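Local coordinates for protein glucokinase (Thermus thermophilus, PDB 3VOV) that phosphorylates hexoses such as glucose at the expense of ATP, as a zinc-binding ROK-family hexokinase of a thermophilic bacterium, at residues A110-A120 / R277-G288. Residues are numbered along the deposited sequence; the frame is centred on the assembly and turned at random.
Sequences AAALAEHHLGA and RARLGAEAGLLG
A110 and G288 mark where two helices of the actin-like ATPase fold of ROK kinases meet nearly at right angles: the axes of 110-118 and 284-288 pass 7.0 Å apart at 82°. So close a crossing relies on small residues. G288 CA lies 3.1 Å from A110 O in a CA-H...O contact, and a CB on this glycine would clash with that carbonyl. Next along, the methyls of A111 and A284 touch, while A114 CB sits on the second helix's backbone, 3.3 Å from A284 O, and packs against L287 CB. Further down, L118 CD2 meets L287 CD2, and L280 lays CD1 along A114, with L280 CD2 near L118 O.

The polar centre is E115, buried beside Y129 and V242 of the neighbouring sheet. Its chain bends at chi2 (-76°), turning the carboxylate to the loop that leads from strand 275-277 into helix 284-299. E115 OE1 takes R279 N at 2.9 Å. E115 OE2 takes L280 N at 2.8 Å, and both donors come in on the syn side, tilted somewhat out of the carboxylate plane. E115 OE1 also accepts A120 N, in a nearly straight bond (177°). With an alanine here the amides of R279, L280 and A120 would probably lose this acceptor, and the loop is likely to be held less firmly against the helix. A120 CA in turn rests over one face of the R279 guanidinium, 3.7 Å from R279 NE.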
# COMPACT_ATOMS: atom_id res chain seq x y z
N ALA B 110 1.16 21.71 23.39
CA ALA B 110 0.59 22.95 23.94
C ALA B 110 -0.73 23.44 23.24
O ALA B 110 -1.73 23.75 23.92
CB ALA B 110 1.67 24.04 23.95
N ALA B 111 -0.73 23.49 21.90
CA ALA B 111 -1.96 23.81 21.19
C ALA B 111 -3.05 22.80 21.52
O ALA B 111 -4.21 23.17 21.73
CB ALA B 111 -1.74 23.94 19.64
N ALA B 112 -2.69 21.52 21.59
CA ALA B 112 -3.68 20.50 21.93
C ALA B 112 -4.32 20.73 23.33
O ALA B 112 -5.54 20.61 23.50
CB ALA B 112 -3.02 19.08 21.88
N LEU B 113 -3.48 21.02 24.33
CA LEU B 113 -3.96 21.35 25.70
C LEU B 113 -4.92 22.55 25.69
O LEU B 113 -5.95 22.55 26.34
CB LEU B 113 -2.76 21.60 26.64
CG LEU B 113 -2.90 21.74 28.16
CD1 LEU B 113 -3.54 20.46 28.76
CD2 LEU B 113 -1.54 22.07 28.86
N ALA B 114 -4.57 23.57 24.92
CA ALA B 114 -5.32 24.76 24.83
C ALA B 114 -6.68 24.48 24.17
O ALA B 114 -7.71 24.86 24.70
CB ALA B 114 -4.53 25.87 24.07
N GLU B 115 -6.69 23.79 23.04
CA GLU B 115 -7.98 23.45 22.41
C GLU B 115 -8.83 22.58 23.32
O GLU B 115 -10.08 22.67 23.31
CB GLU B 115 -7.77 22.75 21.05
CG GLU B 115 -7.17 23.67 20.01
CD GLU B 115 -8.13 24.68 19.43
OE1 GLU B 115 -9.37 24.52 19.58
OE2 GLU B 115 -7.60 25.62 18.77
N HIS B 116 -8.19 21.75 24.11
CA HIS B 116 -8.92 20.93 25.07
C HIS B 116 -9.65 21.70 26.17
O HIS B 116 -10.81 21.44 26.43
CB HIS B 116 -7.97 19.94 25.73
CG HIS B 116 -8.64 18.99 26.65
ND1 HIS B 116 -9.14 17.78 26.23
CD2 HIS B 116 -8.88 19.06 27.99
CE1 HIS B 116 -9.68 17.15 27.28
NE2 HIS B 116 -9.51 17.90 28.36
N HIS B 117 -8.92 22.58 26.85
CA HIS B 117 -9.43 23.38 27.94
C HIS B 117 -10.20 24.62 27.54
O HIS B 117 -11.14 24.98 28.22
CB HIS B 117 -8.29 23.75 28.90
CG HIS B 117 -7.77 22.58 29.66
ND1 HIS B 117 -8.44 22.02 30.72
CD2 HIS B 117 -6.67 21.81 29.45
CE1 HIS B 117 -7.77 20.97 31.16
NE2 HIS B 117 -6.69 20.82 30.41
N LEU B 118 -9.82 25.27 26.47
CA LEU B 118 -10.36 26.59 26.08
C LEU B 118 -11.00 26.64 24.68
O LEU B 118 -11.57 27.64 24.30
CB LEU B 118 -9.18 27.60 26.08
CG LEU B 118 -8.68 28.27 27.39
CD1 LEU B 118 -9.08 27.64 28.71
CD2 LEU B 118 -7.16 28.64 27.40
N GLY B 119 -10.86 25.59 23.87
CA GLY B 119 -11.19 25.67 22.45
C GLY B 119 -12.15 24.58 22.02
O GLY B 119 -13.09 24.23 22.75
N ALA B 120 -11.91 24.01 20.85
CA ALA B 120 -12.87 23.09 20.20
C ALA B 120 -13.29 21.89 21.05
O ALA B 120 -14.36 21.29 20.81
CB ALA B 120 -12.32 22.61 18.84
N ARG B 277 -13.01 21.63 13.88
CA ARG B 277 -11.95 22.58 13.51
C ARG B 277 -11.39 23.22 14.78
O ARG B 277 -12.17 23.68 15.63
CB ARG B 277 -12.56 23.74 12.73
CG ARG B 277 -12.74 23.47 11.30
CD ARG B 277 -13.19 24.71 10.52
NE ARG B 277 -13.25 24.36 9.10
CZ ARG B 277 -12.43 24.85 8.17
NH1 ARG B 277 -11.51 25.76 8.51
NH2 ARG B 277 -12.55 24.45 6.91
N ALA B 278 -10.07 23.31 14.89
CA ALA B 278 -9.45 24.06 16.01
C ALA B 278 -10.00 25.49 16.04
O ALA B 278 -10.15 26.09 14.99
CB ALA B 278 -7.92 24.08 15.88
N ARG B 279 -10.27 26.00 17.25
CA ARG B 279 -10.88 27.32 17.41
C ARG B 279 -9.93 28.45 17.76
O ARG B 279 -10.30 29.63 17.58
CB ARG B 279 -12.00 27.29 18.44
CG ARG B 279 -13.30 26.73 17.84
CD ARG B 279 -14.32 26.41 18.92
NE ARG B 279 -15.19 25.33 18.45
CZ ARG B 279 -16.12 24.72 19.18
NH1 ARG B 279 -16.34 25.08 20.46
NH2 ARG B 279 -16.84 23.75 18.62
N LEU B 280 -8.74 28.12 18.28
CA LEU B 280 -7.96 29.17 18.95
C LEU B 280 -6.95 29.86 18.06
O LEU B 280 -6.30 30.79 18.50
CB LEU B 280 -7.26 28.65 20.20
CG LEU B 280 -8.20 28.09 21.26
CD1 LEU B 280 -7.43 27.40 22.36
CD2 LEU B 280 -9.08 29.19 21.84
N GLY B 281 -6.77 29.36 16.84
CA GLY B 281 -5.88 30.02 15.91
C GLY B 281 -4.45 30.22 16.43
O GLY B 281 -3.85 29.33 17.05
N ALA B 282 -3.94 31.43 16.22
CA ALA B 282 -2.51 31.76 16.42
C ALA B 282 -2.10 31.82 17.90
O ALA B 282 -0.91 31.80 18.24
CB ALA B 282 -2.15 33.12 15.71
N GLU B 283 -3.07 31.87 18.78
CA GLU B 283 -2.76 31.99 20.18
C GLU B 283 -2.74 30.68 20.90
O GLU B 283 -2.44 30.64 22.09
CB GLU B 283 -3.82 32.84 20.88
CG GLU B 283 -3.47 34.26 20.93
CD GLU B 283 -4.35 35.02 21.88
OE1 GLU B 283 -4.02 36.19 22.10
OE2 GLU B 283 -5.35 34.45 22.38
N ALA B 284 -3.12 29.60 20.22
CA ALA B 284 -3.25 28.29 20.89
C ALA B 284 -1.94 27.94 21.58
O ALA B 284 -1.93 27.45 22.69
CB ALA B 284 -3.63 27.18 19.88
N GLY B 285 -0.81 28.21 20.95
CA GLY B 285 0.48 27.79 21.54
C GLY B 285 0.79 28.54 22.85
O GLY B 285 1.26 27.94 23.81
N LEU B 286 0.56 29.87 22.85
CA LEU B 286 0.73 30.70 24.05
C LEU B 286 -0.21 30.24 25.14
O LEU B 286 0.22 30.03 26.28
CB LEU B 286 0.51 32.21 23.74
CG LEU B 286 0.62 33.16 24.94
CD1 LEU B 286 1.93 33.01 25.65
CD2 LEU B 286 0.38 34.66 24.58
N LEU B 287 -1.50 30.09 24.81
CA LEU B 287 -2.49 29.58 25.78
C LEU B 287 -2.09 28.22 26.36
O LEU B 287 -2.14 28.02 27.57
CB LEU B 287 -3.89 29.50 25.13
CG LEU B 287 -4.51 30.87 24.84
CD1 LEU B 287 -5.77 30.77 23.94
CD2 LEU B 287 -4.85 31.60 26.17
N GLY B 288 -1.63 27.29 25.50
CA GLY B 288 -1.26 25.94 26.02
C GLY B 288 0.03 25.99 26.84
O GLY B 288 0.23 25.18 27.73